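Local coordinates for UBP3-associated protein BRE5 (Saccharomyces cerevisiae, PDB 2QIY), which works together with the ubiquitin protease UBP3 in de-ubiquitination, self-associates and binds mRNA, and is represented here by its NTF2-like domain, at residues L43-Y48 with K73-N78; F122-I127 with T140-R145. All coordinates share one frame; numbering follows the deposited sequence.

Contact 1: L43-Y48 with K73-N78; sequences LTHTNY and KFFSRN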
# COMPACT_ATOMS: atom_id res chain seq x y z
N LEU A 43 -14.49 -0.39 -2.22
CA LEU A 43 -13.77 0.86 -2.01
C LEU A 43 -13.54 1.09 -0.53
O LEU A 43 -14.46 0.95 0.29
CB LEU A 43 -14.66 2.00 -2.52
CG LEU A 43 -14.14 3.42 -2.29
CD1 LEU A 43 -12.84 3.72 -3.07
CD2 LEU A 43 -15.24 4.41 -2.69
N THR A 44 -12.32 1.49 -0.18
CA THR A 44 -12.06 1.95 1.20
C THR A 44 -11.44 3.31 1.00
O THR A 44 -10.32 3.42 0.49
CB THR A 44 -11.11 0.97 1.91
OG1 THR A 44 -11.79 -0.27 2.07
CG2 THR A 44 -10.71 1.50 3.30
N HIS A 45 -12.17 4.37 1.36
CA HIS A 45 -11.78 5.72 0.95
C HIS A 45 -11.80 6.71 2.12
O HIS A 45 -12.45 6.50 3.12
CB HIS A 45 -12.70 6.21 -0.18
CG HIS A 45 -12.09 7.27 -1.05
ND1 HIS A 45 -11.12 6.99 -1.99
CD2 HIS A 45 -12.32 8.60 -1.13
CE1 HIS A 45 -10.76 8.11 -2.61
NE2 HIS A 45 -11.49 9.10 -2.12
N THR A 46 -11.09 7.81 1.94
CA THR A 46 -11.11 8.95 2.86
C THR A 46 -12.53 9.25 3.37
O THR A 46 -13.42 9.48 2.55
CB THR A 46 -10.61 10.15 2.11
OG1 THR A 46 -9.36 9.78 1.49
CG2 THR A 46 -10.42 11.36 3.08
N ASN A 47 -12.71 9.23 4.69
CA ASN A 47 -14.05 9.44 5.21
C ASN A 47 -14.35 10.92 5.35
O ASN A 47 -14.17 11.52 6.42
CB ASN A 47 -14.26 8.75 6.56
CG ASN A 47 -15.71 8.84 7.01
OD1 ASN A 47 -16.57 9.35 6.29
ND2 ASN A 47 -15.97 8.35 8.22
N TYR A 48 -14.81 11.50 4.25
CA TYR A 48 -15.12 12.91 4.22
C TYR A 48 -16.23 13.31 5.20
O TYR A 48 -16.33 14.48 5.54
CB TYR A 48 -15.53 13.30 2.82
CG TYR A 48 -14.44 13.24 1.78
CD1 TYR A 48 -14.52 12.35 0.73
CD2 TYR A 48 -13.36 14.12 1.82
CE1 TYR A 48 -13.54 12.30 -0.27
CE2 TYR A 48 -12.37 14.09 0.84
CZ TYR A 48 -12.47 13.19 -0.20
OH TYR A 48 -11.49 13.21 -1.17
N LYS A 73 -22.85 6.99 -4.92
CA LYS A 73 -23.53 7.83 -3.93
C LYS A 73 -22.50 8.49 -3.00
O LYS A 73 -22.63 9.67 -2.63
CB LYS A 73 -24.55 7.00 -3.17
CG LYS A 73 -25.24 7.70 -2.00
CD LYS A 73 -26.13 6.72 -1.17
CE LYS A 73 -25.95 5.24 -1.59
NZ LYS A 73 -25.73 4.26 -0.46
N PHE A 74 -21.49 7.72 -2.61
CA PHE A 74 -20.40 8.25 -1.77
C PHE A 74 -19.63 9.38 -2.48
O PHE A 74 -19.47 10.47 -1.92
CB PHE A 74 -19.46 7.12 -1.32
CG PHE A 74 -18.20 7.62 -0.66
CD1 PHE A 74 -18.21 8.01 0.68
CD2 PHE A 74 -17.03 7.75 -1.39
CE1 PHE A 74 -17.04 8.50 1.29
CE2 PHE A 74 -15.84 8.24 -0.80
CZ PHE A 74 -15.86 8.63 0.54
N PHE A 75 -19.14 9.15 -3.69
CA PHE A 75 -18.40 10.20 -4.39
C PHE A 75 -19.27 11.43 -4.68
O PHE A 75 -18.84 12.57 -4.52
CB PHE A 75 -17.79 9.68 -5.69
CG PHE A 75 -16.53 8.87 -5.47
CD1 PHE A 75 -16.39 7.63 -6.07
CD2 PHE A 75 -15.48 9.35 -4.68
CE1 PHE A 75 -15.23 6.87 -5.89
CE2 PHE A 75 -14.31 8.61 -4.50
CZ PHE A 75 -14.20 7.37 -5.10
N SER A 76 -20.50 11.18 -5.10
CA SER A 76 -21.42 12.25 -5.44
C SER A 76 -21.76 13.14 -4.24
O SER A 76 -21.80 14.38 -4.38
CB SER A 76 -22.68 11.65 -6.08
OG SER A 76 -22.36 11.07 -7.33
N ARG A 77 -22.00 12.54 -3.07
CA ARG A 77 -22.30 13.29 -1.83
C ARG A 77 -21.15 14.22 -1.46
O ARG A 77 -21.36 15.27 -0.82
CB ARG A 77 -22.58 12.35 -0.67
N ASN A 78 -19.94 13.82 -1.85
CA ASN A 78 -18.73 14.54 -1.49
C ASN A 78 -18.13 15.28 -2.67
O ASN A 78 -16.93 15.60 -2.67
CB ASN A 78 -17.72 13.55 -0.93
CG ASN A 78 -18.13 13.05 0.42
OD1 ASN A 78 -18.29 13.85 1.34
ND2 ASN A 78 -18.37 11.74 0.54
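The imidazole of H45 meets two consecutive phenylalanines of helix 68-77 in two different ways. F75 brings its rim to one face of the histidine ring, an edge-to-face pair with planes 79° apart, F75 CE2 lying 3.7 Å from H45 NE2. F74, whose CG is carried toward the strand by standing anti to the backbone N (chi1 170°), meets the same ring rim to rim, with F74 CE2 3.6 Å from H45 CD2. The F74 rim also touches the backbone, where T46 O lies near the ring plane, 3.3 Å from F74 CZ. L43 CD2 reaches both phenylalanines, tip to tip with F75 and 4.0 Å from F75 CZ. Beyond the helix end, N78 presses OD1 to 3.2 Å from Y48 CB, while its ND2 lies over one face of the F74 ring, offset toward the rim, and bonds F74 O at 3.0 Å. An alanine at N78 would probably leave Q49 without the carboxamide oxygen it bonds and open a gap beside Y48. Ring packing and shape thus seat the helix on the strand in this NTF2-like domain, while F74 O, Q49 and W114 satisfy the polar groups of N78 and Y48.

Contact 2: F122-I127 with T140-R145; sequences FCQTFI and TNDIIR
F122 overlaps the end of I144, its CD1 lying 3.9 Å from I144 CD1. F122 CG sits between the backbone N and the carbonyl carbon (chi1 76°), and I144 CD1 approaches the ring neither squarely over the face nor at the edge. The extended chain of Q124 also passes I144 CD1 and ends beside D142, its amide and the carboxylate nearly coplanar at 25°. F126 lies alongside D142, pointing the same way, with F126 CE2 3.7 Å from D142 OD1. The other carboxylate oxygen, D142 OD2, is gripped by the hydroxyls of Y22 and Y37, which fix a buried acid on the face covered by helix 11-28. On the opposite face C123 SG packs 3.8 Å from R145 CB, and I127 lies beside N141. That face meets the second subunit, where R145 NE forms a salt bridge with D93 of that chain; the backbone oxygen of D142 also accepts a bond from Q95 of the second subunit.

The backbones form an antiparallel ladder in which C123 with R145 and T125 with I143 are hydrogen-bonded pairs; T125 N to I143 O measures 2.8 Å. At the T140 end of the ladder the regular pattern breaks in a classic beta bulge, where T140 and N141 both face I127. There I127 N bonds N141 O at 3.0 Å, the donor tilted 32° from the carbonyl plane, while T140 N bonds I127 O at 2.8 Å. This hairpin of the curved NTF2-like sheet therefore carries two chemistries on one ladder: a buried carboxylate held by two tyrosine hydroxyls, one of them from helix 11-28, and a polar and apolar surface used in subunit association.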
# COMPACT_ATOMS: atom_id res chain seq x y z
N PHE A 122 0.14 9.02 2.02
CA PHE A 122 -0.81 7.92 1.79
C PHE A 122 -0.18 6.82 0.96
O PHE A 122 0.80 7.03 0.24
CB PHE A 122 -2.05 8.43 1.04
CG PHE A 122 -1.81 8.68 -0.44
CD1 PHE A 122 -2.08 7.66 -1.36
CD2 PHE A 122 -1.27 9.88 -0.89
CE1 PHE A 122 -1.85 7.84 -2.71
CE2 PHE A 122 -1.04 10.08 -2.24
CZ PHE A 122 -1.33 9.06 -3.16
N CYS A 123 -0.78 5.64 1.08
CA CYS A 123 -0.57 4.57 0.13
C CYS A 123 -1.95 4.14 -0.37
O CYS A 123 -2.93 4.08 0.38
CB CYS A 123 0.16 3.44 0.80
SG CYS A 123 -0.50 2.80 2.31
N GLN A 124 -2.05 3.92 -1.67
CA GLN A 124 -3.35 3.55 -2.23
C GLN A 124 -3.13 2.35 -3.14
O GLN A 124 -2.21 2.37 -3.97
CB GLN A 124 -4.00 4.71 -3.00
CG GLN A 124 -5.45 4.40 -3.49
CD GLN A 124 -6.27 5.64 -3.87
OE1 GLN A 124 -7.47 5.54 -4.19
NE2 GLN A 124 -5.65 6.80 -3.83
N THR A 125 -3.98 1.33 -3.01
CA THR A 125 -3.82 0.12 -3.80
C THR A 125 -5.07 -0.12 -4.62
O THR A 125 -6.17 0.08 -4.13
CB THR A 125 -3.56 -1.07 -2.86
OG1 THR A 125 -2.26 -0.89 -2.29
CG2 THR A 125 -3.57 -2.35 -3.61
N PHE A 126 -4.87 -0.56 -5.85
CA PHE A 126 -5.97 -0.88 -6.78
C PHE A 126 -5.80 -2.26 -7.37
O PHE A 126 -4.67 -2.75 -7.54
CB PHE A 126 -5.91 0.05 -7.98
CG PHE A 126 -5.95 1.51 -7.63
CD1 PHE A 126 -4.77 2.20 -7.33
CD2 PHE A 126 -7.17 2.21 -7.62
CE1 PHE A 126 -4.81 3.56 -7.03
CE2 PHE A 126 -7.20 3.58 -7.34
CZ PHE A 126 -6.02 4.24 -7.04
N ILE A 127 -6.93 -2.89 -7.71
CA ILE A 127 -6.91 -4.07 -8.58
C ILE A 127 -7.77 -3.76 -9.81
O ILE A 127 -8.91 -3.31 -9.66
CB ILE A 127 -7.42 -5.36 -7.89
CG1 ILE A 127 -6.50 -5.72 -6.74
CG2 ILE A 127 -7.45 -6.53 -8.91
CD1 ILE A 127 -5.19 -6.18 -7.18
N THR A 140 -11.71 -3.22 -9.42
CA THR A 140 -12.47 -4.11 -8.53
C THR A 140 -12.20 -3.81 -7.07
O THR A 140 -12.99 -4.18 -6.19
CB THR A 140 -12.21 -5.61 -8.82
OG1 THR A 140 -10.82 -5.91 -8.62
CG2 THR A 140 -12.64 -5.96 -10.24
N ASN A 141 -11.07 -3.17 -6.81
CA ASN A 141 -10.61 -2.86 -5.45
C ASN A 141 -9.84 -1.57 -5.43
O ASN A 141 -9.04 -1.29 -6.34
CB ASN A 141 -9.67 -3.96 -4.91
CG ASN A 141 -10.36 -5.25 -4.72
OD1 ASN A 141 -10.86 -5.56 -3.63
ND2 ASN A 141 -10.44 -6.01 -5.78
N ASP A 142 -10.08 -0.79 -4.38
CA ASP A 142 -9.47 0.52 -4.23
C ASP A 142 -9.40 0.81 -2.74
O ASP A 142 -10.43 0.99 -2.12
CB ASP A 142 -10.38 1.54 -4.93
CG ASP A 142 -9.87 2.96 -4.84
OD1 ASP A 142 -8.91 3.23 -4.09
OD2 ASP A 142 -10.46 3.82 -5.54
N ILE A 143 -8.18 0.80 -2.18
CA ILE A 143 -7.99 1.02 -0.73
C ILE A 143 -6.97 2.13 -0.53
O ILE A 143 -5.87 2.07 -1.10
CB ILE A 143 -7.38 -0.21 0.01
CG1 ILE A 143 -8.24 -1.47 -0.17
CG2 ILE A 143 -7.12 0.17 1.53
CD1 ILE A 143 -7.53 -2.73 0.40
N ILE A 144 -7.32 3.16 0.24
CA ILE A 144 -6.32 4.14 0.66
C ILE A 144 -6.06 4.02 2.17
O ILE A 144 -6.97 3.76 2.96
CB ILE A 144 -6.73 5.59 0.27
CG1 ILE A 144 -5.56 6.57 0.45
CG2 ILE A 144 -8.01 6.05 1.02
CD1 ILE A 144 -5.81 7.93 -0.28
N ARG A 145 -4.79 4.21 2.55
CA ARG A 145 -4.42 4.22 3.95
C ARG A 145 -3.52 5.44 4.16
O ARG A 145 -2.51 5.61 3.46
CB ARG A 145 -3.69 2.92 4.34
CG ARG A 145 -2.87 3.03 5.65
CD ARG A 145 -3.70 3.31 6.90
NE ARG A 145 -4.72 2.29 7.16
CZ ARG A 145 -5.48 2.23 8.27
NH1 ARG A 145 -5.31 3.13 9.26
NH2 ARG A 145 -6.37 1.26 8.44

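Overall arrangement
Both contacts are largely buried, but contact 2 lies closer to the middle of the chain, its centre about 6 Å from the chain centre against about 11 Å for contact 1. Strands 41-46 and 137-147 are neighbours in the sheet and tie the two together: T44 N lies 2.7 Å from D142 O and T44 O 3.0 Å from I144 N, both probable hydrogen bonds, while L43 CD1 packs against D142 OD2. Contact 1 fastens a helix to the sheet through side chains; contact 2 builds the sheet itself through backbone bonds. Each reaches the second subunit, contact 1 through the bond of T44 OG1 to Q95 of that chain.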